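Local coordinates for protein CRISPR system Cmr subunit Cmr1-1 (Pyrococcus furiosus, PDB 4W8Z) that binds RNA as a subunit of the type III-B Cmr complex, a CRISPR ribonucleoprotein of adaptive immunity against mobile genetic elements, which it caps together with Cmr6, at residues L22-T27 with S35-G40; R43-A48 with W147-L152; D193-V198 with K337-W342; R197-T202 with T222-D227. One frame throughout, in Å; residues are numbered along the deposited sequence.

Contact 1. Residues L22-T27 with S35-G40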
# COMPACT_ATOMS: atom_id res chain seq x y z
N LEU A 22 2.83 -5.36 -13.04
CA LEU A 22 2.82 -6.70 -12.49
C LEU A 22 4.01 -7.48 -13.02
O LEU A 22 3.97 -8.03 -14.12
CB LEU A 22 1.51 -7.41 -12.82
CG LEU A 22 0.27 -6.57 -12.50
CD1 LEU A 22 -1.02 -7.32 -12.80
CD2 LEU A 22 0.30 -6.12 -11.04
N LEU A 23 5.07 -7.52 -12.23
CA LEU A 23 6.35 -8.03 -12.70
C LEU A 23 6.91 -9.15 -11.83
O LEU A 23 8.11 -9.18 -11.56
CB LEU A 23 7.37 -6.89 -12.76
CG LEU A 23 6.99 -5.69 -13.63
CD1 LEU A 23 8.07 -4.62 -13.57
CD2 LEU A 23 6.77 -6.15 -15.07
N GLU A 24 6.05 -10.08 -11.41
CA GLU A 24 6.48 -11.20 -10.58
C GLU A 24 7.54 -12.05 -11.27
O GLU A 24 8.36 -12.70 -10.61
CB GLU A 24 5.28 -12.07 -10.19
CG GLU A 24 4.32 -11.40 -9.24
CD GLU A 24 3.29 -12.36 -8.67
OE1 GLU A 24 3.55 -12.94 -7.59
OE2 GLU A 24 2.22 -12.54 -9.30
N VAL A 25 7.51 -12.05 -12.59
CA VAL A 25 8.49 -12.78 -13.39
C VAL A 25 9.92 -12.33 -13.10
O VAL A 25 10.82 -13.16 -12.97
CB VAL A 25 8.20 -12.61 -14.91
CG1 VAL A 25 9.37 -13.12 -15.73
CG2 VAL A 25 6.92 -13.34 -15.29
N LEU A 26 10.12 -11.03 -12.96
CA LEU A 26 11.46 -10.47 -12.78
C LEU A 26 12.06 -10.69 -11.39
O LEU A 26 13.27 -10.55 -11.21
CB LEU A 26 11.45 -8.96 -13.06
CG LEU A 26 11.05 -8.49 -14.45
CD1 LEU A 26 11.41 -7.02 -14.62
CD2 LEU A 26 11.72 -9.33 -15.53
N THR A 27 11.23 -11.05 -10.42
CA THR A 27 11.66 -11.10 -9.02
C THR A 27 12.75 -12.14 -8.78
O THR A 27 13.53 -12.01 -7.83
CB THR A 27 10.47 -11.39 -8.07
OG1 THR A 27 9.32 -10.64 -8.48
CG2 THR A 27 10.82 -11.01 -6.64
N SER A 35 6.98 -7.47 -6.64
CA SER A 35 5.72 -7.16 -7.29
C SER A 35 4.57 -7.91 -6.63
O SER A 35 4.21 -9.00 -7.06
CB SER A 35 5.79 -7.49 -8.78
OG SER A 35 4.66 -7.00 -9.47
N PRO A 36 4.00 -7.32 -5.56
CA PRO A 36 2.84 -7.91 -4.88
C PRO A 36 1.67 -8.16 -5.82
O PRO A 36 1.26 -7.26 -6.55
CB PRO A 36 2.47 -6.84 -3.84
CG PRO A 36 3.76 -6.15 -3.55
CD PRO A 36 4.49 -6.12 -4.86
N SER A 37 1.16 -9.39 -5.81
CA SER A 37 -0.02 -9.73 -6.60
C SER A 37 -1.25 -9.37 -5.79
O SER A 37 -1.15 -9.02 -4.61
CB SER A 37 -0.02 -11.22 -6.95
OG SER A 37 -0.25 -12.01 -5.80
N ILE A 38 -2.42 -9.45 -6.41
CA ILE A 38 -3.66 -9.19 -5.70
C ILE A 38 -3.87 -10.20 -4.57
O ILE A 38 -4.21 -9.82 -3.45
CB ILE A 38 -4.87 -9.22 -6.66
CG1 ILE A 38 -4.73 -8.11 -7.70
CG2 ILE A 38 -6.17 -9.08 -5.89
CD1 ILE A 38 -5.95 -7.93 -8.57
N LYS A 39 -3.64 -11.48 -4.87
CA LYS A 39 -3.74 -12.53 -3.86
C LYS A 39 -2.74 -12.30 -2.73
O LYS A 39 -3.07 -12.45 -1.55
CB LYS A 39 -3.52 -13.91 -4.48
CG LYS A 39 -4.44 -14.23 -5.64
CD LYS A 39 -4.30 -15.69 -6.04
CE LYS A 39 -5.04 -15.99 -7.33
NZ LYS A 39 -4.89 -17.42 -7.73
N GLY A 40 -1.52 -11.94 -3.10
CA GLY A 40 -0.46 -11.71 -2.13
C GLY A 40 -0.71 -10.50 -1.25
O GLY A 40 -0.46 -10.53 -0.05
O HOH W 1 7.12 -10.91 -6.18

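Contact 2. Residues R43-A48 with W147-L152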
# COMPACT_ATOMS: atom_id res chain seq x y z
N ARG A 43 -3.48 -11.18 1.28
CA ARG A 43 -2.89 -11.92 2.39
C ARG A 43 -2.15 -10.98 3.32
O ARG A 43 -2.25 -11.09 4.54
CB ARG A 43 -1.95 -13.00 1.86
CG ARG A 43 -1.66 -14.10 2.87
CD ARG A 43 -0.45 -14.91 2.46
NE ARG A 43 -0.39 -16.18 3.19
CZ ARG A 43 -0.87 -17.32 2.71
NH1 ARG A 43 -1.42 -17.35 1.51
NH2 ARG A 43 -0.79 -18.43 3.44
N TRP A 44 -1.42 -10.03 2.74
CA TRP A 44 -0.69 -9.05 3.52
C TRP A 44 -1.65 -8.24 4.38
O TRP A 44 -1.41 -8.03 5.57
CB TRP A 44 0.12 -8.11 2.63
CG TRP A 44 1.11 -7.29 3.39
CD1 TRP A 44 2.44 -7.56 3.56
CD2 TRP A 44 0.87 -6.06 4.10
NE1 TRP A 44 3.03 -6.59 4.33
CE2 TRP A 44 2.09 -5.65 4.67
CE3 TRP A 44 -0.27 -5.26 4.30
CZ2 TRP A 44 2.22 -4.49 5.43
CZ3 TRP A 44 -0.14 -4.11 5.06
CH2 TRP A 44 1.09 -3.74 5.62
N TRP A 45 -2.74 -7.80 3.77
CA TRP A 45 -3.68 -6.91 4.45
C TRP A 45 -4.52 -7.63 5.48
O TRP A 45 -5.01 -7.01 6.42
CB TRP A 45 -4.56 -6.19 3.43
CG TRP A 45 -3.95 -4.91 3.01
CD1 TRP A 45 -3.38 -4.62 1.81
CD2 TRP A 45 -3.79 -3.74 3.83
NE1 TRP A 45 -2.89 -3.34 1.81
CE2 TRP A 45 -3.13 -2.78 3.04
CE3 TRP A 45 -4.14 -3.42 5.14
CZ2 TRP A 45 -2.81 -1.51 3.53
CZ3 TRP A 45 -3.83 -2.16 5.62
CH2 TRP A 45 -3.17 -1.22 4.81
N PHE A 46 -4.69 -8.94 5.32
CA PHE A 46 -5.38 -9.71 6.34
C PHE A 46 -4.58 -9.68 7.64
O PHE A 46 -5.15 -9.57 8.72
CB PHE A 46 -5.59 -11.16 5.90
CG PHE A 46 -6.08 -12.05 6.99
CD1 PHE A 46 -7.41 -12.05 7.37
CD2 PHE A 46 -5.20 -12.88 7.67
CE1 PHE A 46 -7.86 -12.86 8.39
CE2 PHE A 46 -5.64 -13.70 8.68
CZ PHE A 46 -6.97 -13.69 9.05
N ARG A 47 -3.26 -9.77 7.51
CA ARG A 47 -2.39 -9.79 8.68
C ARG A 47 -2.41 -8.45 9.40
O ARG A 47 -2.31 -8.39 10.62
CB ARG A 47 -0.96 -10.14 8.27
CG ARG A 47 -0.81 -11.47 7.56
CD ARG A 47 0.64 -11.92 7.60
NE ARG A 47 1.17 -11.78 8.95
CZ ARG A 47 2.31 -12.33 9.38
NH1 ARG A 47 3.05 -13.06 8.55
NH2 ARG A 47 2.70 -12.14 10.63
N ALA A 48 -2.54 -7.38 8.63
CA ALA A 48 -2.58 -6.04 9.19
C ALA A 48 -3.89 -5.79 9.93
O ALA A 48 -3.92 -5.10 10.95
CB ALA A 48 -2.38 -5.00 8.10
N TRP A 147 -11.08 -5.23 0.47
CA TRP A 147 -11.52 -3.87 0.74
C TRP A 147 -10.34 -3.02 1.21
O TRP A 147 -10.18 -1.88 0.77
CB TRP A 147 -12.64 -3.84 1.78
CG TRP A 147 -13.17 -2.46 2.05
CD1 TRP A 147 -14.29 -1.89 1.51
CD2 TRP A 147 -12.60 -1.46 2.92
NE1 TRP A 147 -14.45 -0.61 1.99
CE2 TRP A 147 -13.43 -0.32 2.85
CE3 TRP A 147 -11.47 -1.43 3.75
CZ2 TRP A 147 -13.16 0.84 3.58
CZ3 TRP A 147 -11.21 -0.27 4.47
CH2 TRP A 147 -12.05 0.84 4.37
N ALA A 148 -9.54 -3.58 2.11
CA ALA A 148 -8.39 -2.89 2.67
C ALA A 148 -7.31 -2.66 1.61
O ALA A 148 -6.68 -1.60 1.57
CB ALA A 148 -7.82 -3.66 3.85
N LEU A 149 -7.11 -3.66 0.76
CA LEU A 149 -6.14 -3.55 -0.33
C LEU A 149 -6.46 -2.40 -1.27
O LEU A 149 -5.57 -1.66 -1.70
CB LEU A 149 -6.08 -4.87 -1.12
CG LEU A 149 -5.33 -4.84 -2.45
CD1 LEU A 149 -3.92 -4.33 -2.24
CD2 LEU A 149 -5.31 -6.23 -3.08
N VAL A 150 -7.74 -2.23 -1.59
CA VAL A 150 -8.16 -1.16 -2.49
C VAL A 150 -8.16 0.20 -1.78
O VAL A 150 -7.79 1.21 -2.37
CB VAL A 150 -9.56 -1.44 -3.07
CG1 VAL A 150 -10.02 -0.30 -3.97
CG2 VAL A 150 -9.56 -2.75 -3.85
N SER A 151 -8.55 0.20 -0.52
CA SER A 151 -8.68 1.45 0.24
C SER A 151 -7.36 2.05 0.72
O SER A 151 -7.20 3.27 0.74
CB SER A 151 -9.59 1.22 1.45
OG SER A 151 -10.90 0.89 1.03
N LEU A 152 -6.40 1.20 1.09
CA LEU A 152 -5.14 1.68 1.66
C LEU A 152 -3.90 1.14 0.96
O LEU A 152 -2.79 1.65 1.15
CB LEU A 152 -5.07 1.33 3.15
CG LEU A 152 -6.24 1.78 4.03
CD1 LEU A 152 -6.25 0.97 5.31
CD2 LEU A 152 -6.16 3.26 4.34

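Contact 3. Residues D193-V198 with K337-W342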
# COMPACT_ATOMS: atom_id res chain seq x y z
N ASP A 193 -15.15 6.83 8.62
CA ASP A 193 -16.11 5.94 9.26
C ASP A 193 -15.93 4.48 8.86
O ASP A 193 -16.15 3.58 9.66
CB ASP A 193 -17.54 6.40 8.95
CG ASP A 193 -17.90 7.70 9.64
OD1 ASP A 193 -17.12 8.17 10.50
OD2 ASP A 193 -18.99 8.24 9.34
N SER A 194 -15.54 4.26 7.61
CA SER A 194 -15.34 2.90 7.11
C SER A 194 -14.18 2.21 7.81
O SER A 194 -14.27 1.03 8.15
CB SER A 194 -15.10 2.91 5.61
OG SER A 194 -16.28 3.28 4.91
N LEU A 195 -13.10 2.95 8.03
CA LEU A 195 -11.94 2.39 8.73
C LEU A 195 -12.32 1.93 10.13
O LEU A 195 -11.93 0.85 10.56
CB LEU A 195 -10.80 3.40 8.80
CG LEU A 195 -10.12 3.74 7.48
CD1 LEU A 195 -8.81 4.47 7.72
CD2 LEU A 195 -9.88 2.48 6.66
N LYS A 196 -13.09 2.76 10.84
CA LYS A 196 -13.57 2.40 12.16
C LYS A 196 -14.44 1.14 12.10
O LYS A 196 -14.30 0.23 12.92
CB LYS A 196 -14.36 3.56 12.77
CG LYS A 196 -14.56 3.48 14.28
CD LYS A 196 -16.04 3.43 14.64
CE LYS A 196 -16.26 3.73 16.11
NZ LYS A 196 -15.94 5.14 16.44
N ARG A 197 -15.32 1.10 11.11
CA ARG A 197 -16.21 -0.03 10.91
C ARG A 197 -15.43 -1.32 10.64
O ARG A 197 -15.70 -2.36 11.24
CB ARG A 197 -17.17 0.25 9.76
CG ARG A 197 -17.93 -0.96 9.25
CD ARG A 197 -18.84 -1.53 10.31
NE ARG A 197 -19.52 -0.49 11.07
CZ ARG A 197 -20.64 0.11 10.69
NH1 ARG A 197 -21.22 -0.22 9.54
NH2 ARG A 197 -21.19 1.04 11.45
N VAL A 198 -14.45 -1.24 9.73
CA VAL A 198 -13.65 -2.40 9.36
C VAL A 198 -12.86 -2.91 10.56
O VAL A 198 -12.75 -4.12 10.78
CB VAL A 198 -12.67 -2.07 8.20
CG1 VAL A 198 -11.67 -3.21 8.00
CG2 VAL A 198 -13.43 -1.79 6.91
N LYS A 337 -6.00 14.42 8.21
CA LYS A 337 -5.84 13.14 8.90
C LYS A 337 -7.11 12.30 8.77
O LYS A 337 -8.20 12.75 9.11
CB LYS A 337 -5.49 13.36 10.37
CG LYS A 337 -5.16 12.08 11.14
CD LYS A 337 -3.82 12.19 11.86
CE LYS A 337 -2.65 12.00 10.90
NZ LYS A 337 -1.32 12.24 11.54
N VAL A 338 -6.96 11.08 8.27
CA VAL A 338 -8.09 10.17 8.06
C VAL A 338 -8.20 9.18 9.21
O VAL A 338 -9.30 8.84 9.66
CB VAL A 338 -7.96 9.41 6.72
CG1 VAL A 338 -9.12 8.45 6.53
CG2 VAL A 338 -7.87 10.38 5.56
N TRP A 339 -7.05 8.73 9.71
CA TRP A 339 -6.98 7.74 10.77
C TRP A 339 -5.72 7.96 11.61
O TRP A 339 -4.62 8.06 11.07
CB TRP A 339 -7.00 6.33 10.18
CG TRP A 339 -6.96 5.23 11.18
CD1 TRP A 339 -5.87 4.50 11.54
CD2 TRP A 339 -8.06 4.73 11.96
NE1 TRP A 339 -6.22 3.57 12.49
CE2 TRP A 339 -7.55 3.69 12.77
CE3 TRP A 339 -9.41 5.06 12.05
CZ2 TRP A 339 -8.36 2.98 13.66
CZ3 TRP A 339 -10.21 4.35 12.93
CH2 TRP A 339 -9.68 3.33 13.72
N GLY A 340 -5.89 8.03 12.93
CA GLY A 340 -4.78 8.31 13.81
C GLY A 340 -4.51 7.20 14.80
O GLY A 340 -5.14 7.13 15.86
N GLY A 341 -3.57 6.32 14.46
CA GLY A 341 -3.17 5.24 15.35
C GLY A 341 -2.17 5.74 16.38
O GLY A 341 -1.93 5.08 17.39
N TRP A 342 -1.59 6.91 16.11
CA TRP A 342 -0.67 7.55 17.04
C TRP A 342 -1.27 8.83 17.61
O TRP A 342 -2.06 8.79 18.56
CB TRP A 342 0.66 7.87 16.35

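Contact 4. Residues R197-T202 with T222-D227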
# COMPACT_ATOMS: atom_id res chain seq x y z
N ARG A 197 -15.32 1.10 11.11
CA ARG A 197 -16.21 -0.03 10.91
C ARG A 197 -15.43 -1.32 10.64
O ARG A 197 -15.70 -2.36 11.24
CB ARG A 197 -17.17 0.25 9.76
CG ARG A 197 -17.93 -0.96 9.25
CD ARG A 197 -18.84 -1.53 10.31
NE ARG A 197 -19.52 -0.49 11.07
CZ ARG A 197 -20.64 0.11 10.69
NH1 ARG A 197 -21.22 -0.22 9.54
NH2 ARG A 197 -21.19 1.04 11.45
N VAL A 198 -14.45 -1.24 9.73
CA VAL A 198 -13.65 -2.40 9.36
C VAL A 198 -12.86 -2.91 10.56
O VAL A 198 -12.75 -4.12 10.78
CB VAL A 198 -12.67 -2.07 8.20
CG1 VAL A 198 -11.67 -3.21 8.00
CG2 VAL A 198 -13.43 -1.79 6.91
N LEU A 199 -12.34 -1.98 11.35
CA LEU A 199 -11.63 -2.35 12.57
C LEU A 199 -12.59 -3.08 13.52
O LEU A 199 -12.33 -4.21 13.92
CB LEU A 199 -11.03 -1.12 13.25
CG LEU A 199 -9.87 -1.43 14.19
CD1 LEU A 199 -8.64 -1.83 13.39
CD2 LEU A 199 -9.58 -0.25 15.12
N ASP A 200 -13.71 -2.43 13.84
CA ASP A 200 -14.68 -2.96 14.79
C ASP A 200 -15.25 -4.32 14.41
O ASP A 200 -15.41 -5.20 15.26
CB ASP A 200 -15.82 -1.97 14.97
CG ASP A 200 -15.41 -0.73 15.73
OD1 ASP A 200 -14.48 -0.83 16.55
OD2 ASP A 200 -16.02 0.33 15.51
N VAL A 201 -15.56 -4.51 13.13
CA VAL A 201 -16.15 -5.76 12.66
C VAL A 201 -15.15 -6.93 12.69
O VAL A 201 -15.49 -8.03 13.13
CB VAL A 201 -16.71 -5.60 11.23
CG1 VAL A 201 -16.82 -6.94 10.54
CG2 VAL A 201 -18.05 -4.91 11.28
N THR A 202 -13.93 -6.67 12.24
CA THR A 202 -12.90 -7.70 12.15
C THR A 202 -12.67 -8.40 13.49
O THR A 202 -12.47 -9.62 13.54
CB THR A 202 -11.56 -7.11 11.65
OG1 THR A 202 -11.78 -6.42 10.42
CG2 THR A 202 -10.53 -8.21 11.45
N THR A 222 0.20 -3.07 11.53
CA THR A 222 -1.23 -3.31 11.70
C THR A 222 -2.00 -2.07 11.29
O THR A 222 -1.46 -0.96 11.29
CB THR A 222 -1.60 -3.66 13.16
OG1 THR A 222 -1.38 -2.52 14.00
CG2 THR A 222 -0.78 -4.84 13.66
N LEU A 223 -3.27 -2.26 10.93
CA LEU A 223 -4.13 -1.13 10.61
C LEU A 223 -4.34 -0.24 11.83
O LEU A 223 -4.29 0.98 11.73
CB LEU A 223 -5.48 -1.60 10.07
CG LEU A 223 -6.49 -0.46 9.92
CD1 LEU A 223 -6.03 0.52 8.86
CD2 LEU A 223 -7.90 -0.97 9.63
N LYS A 224 -4.59 -0.87 12.97
CA LYS A 224 -4.89 -0.16 14.21
C LYS A 224 -3.83 0.87 14.56
O LYS A 224 -4.15 1.99 14.94
CB LYS A 224 -5.05 -1.13 15.38
CG LYS A 224 -5.56 -0.47 16.65
CD LYS A 224 -5.36 -1.36 17.86
CE LYS A 224 -6.36 -1.03 18.95
NZ LYS A 224 -7.75 -1.39 18.52
N PHE A 225 -2.57 0.47 14.43
CA PHE A 225 -1.47 1.36 14.79
C PHE A 225 -0.82 1.96 13.56
O PHE A 225 0.35 1.71 13.27
CB PHE A 225 -0.45 0.61 15.64
CG PHE A 225 -0.98 0.18 16.98
CD1 PHE A 225 -1.12 1.11 18.00
CD2 PHE A 225 -1.35 -1.13 17.21
CE1 PHE A 225 -1.62 0.73 19.23
CE2 PHE A 225 -1.85 -1.52 18.44
CZ PHE A 225 -1.98 -0.59 19.45
N SER A 226 -1.60 2.76 12.83
CA SER A 226 -1.10 3.43 11.64
C SER A 226 -1.72 4.81 11.48
O SER A 226 -2.71 5.13 12.12
CB SER A 226 -1.39 2.58 10.39
OG SER A 226 -2.78 2.50 10.13
N ASP A 227 -1.11 5.64 10.64
CA ASP A 227 -1.68 6.95 10.31
C ASP A 227 -2.01 7.01 8.84
O ASP A 227 -1.18 6.68 7.99
CB ASP A 227 -0.71 8.07 10.66
CG ASP A 227 -0.78 8.47 12.12
OD1 ASP A 227 -1.62 7.90 12.86
OD2 ASP A 227 -0.01 9.37 12.53

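Contact 1. Residues L22-T27 with S35-G40
E24 and S35 bring their backbones closest here, with CA atoms 5.3 Å apart. From L22 to T27 the chain passes from loop into a short helical bend. S35-G40 enters its helix at I38. S35 is buried and carries the contact. Its OG lies anti to its own N (chi1 -170°), which turns the hydroxyl back at the backbone of the other segment. There it accepts a nearly straight bond from L23 N (N to OG 2.8 Å, 165° at the hydrogen). A weak bond to H21 O gives the same OG a second partner. E24 lies along S35 with its aliphatic part, placing CG 3.2 Å from S35 O. The carboxylate goes further and sets OE2 3.5 Å from S37 CB. S37 is the N-cap of helix 38-54, and its OG accepts from G40 N (N to OG 3.0 Å). At the other end T27 OG1 bonds to V33 O, and a water joins it weakly to S35 N. The contact therefore closes the loop that leads into helix 38-54 on the protein surface. L22 packs on F127 of strand 126-133, and I38 reaches V129 of that strand and V82 of strand 79-84.

Contact 2. Residues R43-A48 with W147-L152
W45 packs between the two helices of the RAMP domain, whose βαββαβ order and four-stranded antiparallel sheet fit a ferredoxin-like fold. Segments 43-48 and 147-152 cross almost perpendicularly, at 93°, with their axes 9.1 Å apart. The indole fills the space between them and meets A148, L149 and L152. A148 O lies over the centre of one ring face, 4.0 Å above the plane, and L149 N sits over the same face nearer the rim. The ring thus lies flat against the backbone of helix 136-152. The opposite face is covered within its own helix by W44, whose CZ3 lies over the ring centre. Around the indole, A148 CB approaches CE3 of W45 at 3.9 Å. On the pyrrole side, L149 CA is 3.7 Å from W45 CD1. The far end of the benzene ring meets L152, with CH2 of W45 3.6 Å from L152 CB. L152 comes obliquely, its side chain at about a right angle to that of W45. L152 chi1 of -54° sets CG beside its own N, and CD1 then also reaches W45 CH2. All four residues are buried; the side-chain contacts are apolar, while backbone A148 O and L149 N face the ring. Helix 58-69 packs on the R43 and F46 side of helix 38-54, with R43 salt-bridged to E65. Helix 188-206 covers W147 and reaches L152 through F191.

Contact 3. Residues D193-V198 with K337-W342
W339 puts its CG anti to its backbone N (chi1 -179°), and this extends the indole from the strand toward L195 and K196. L195 has chi1 -68° and an extended chi2 of -166°, which carry CD1 off the helix to the base of the indole. CD1 of L195 lies 3.6 Å from W339 CB and 4.0 Å from W339 CG. Further along, L195 CB is 3.9 Å from W339 CE3. The two side chains meet at a slant, not by stacking. The outer corner of the ring rests on the helix backbone, with W339 CZ3 3.9 Å from K196 N. K196 directs its amine away from the contact. V338 adds a looser apolar touch, its CG1 4.2 Å from L195 CD1. V338 and W339 both face V228, a classic beta bulge, where the chain also turns a corner. This is consistent with both residues touching L195. W339 NE1 has a weak hydrogen bond to L223 O, which helps to hold the ring. The contact joins helix 188-206 to the edge of the C-terminal sheet, where 339-340 pairs with strand 226-231. W147 of helix 136-152 lies against L195 beside it.

Contact 4. Residues R197-T202 with T222-D227
L199 meets L223 and K224, joining helix 188-206 to the turn just before strand 226-231. That turn carries an ST motif: T222 OG1 accepts from F225 N, three residues on. The contact is small, burying 164 Å² over both sides, and the nearest CA atoms, of L199 and K224, are 7.3 Å apart. The tight part is the leucine pair. CD1 of L199 meets CD2 of L223 at 3.9 Å, and the two side chains run at a slant to one another. Both leucines have CG anti to the backbone N. In L199 (chi1 -158°) this sends the two methyls out from the helix toward the turn. L223 is buried, and it also touches L49 of helix 38-54 and L152 of helix 136-152. V198 CB also points at the turn, but V198 CG1 stays 4.7 Å from L223 CD2.

The loose side is K224, which is partly exposed. Its chain crosses that of L199 at about a right angle. Its last torsion (chi4 67°) bends the otherwise extended chain, and NZ ends 4.0 Å from L199 CD2. This is a touch of an amine on a methyl and makes no polar bond. L199 is itself only partly covered, with Y53 and W339 as further neighbours. Hydrogen bonds hold the backbone of the turn. K224 N bonds to S52 OG, and L223 N to A48 O. Within the turn, S226 OG donates back to L223 O at 2.7 Å, tilted 25° from the carbonyl plane.

How the contacts relate
From the N terminus, contact 1 comes first and closes the short loop ahead of helix 38-54. Contact 2 follows in series, uses the same helix and spans a long stretch of chain to helix 136-152. The two touch where I38 O meets L149. Contacts 3 and 4 share R197 and V198 and tie helix 188-206 to the C-terminal sheet. Contact 4 closes a short loop inside the much longer one of contact 3. Their second segments include parts of neighbouring strands, bonded by G341 N to S226 O. W147 and L152 link contact 2 to both, and A48 links it to contact 4. Contact 1 lies across the chain's centre from contacts 3 and 4.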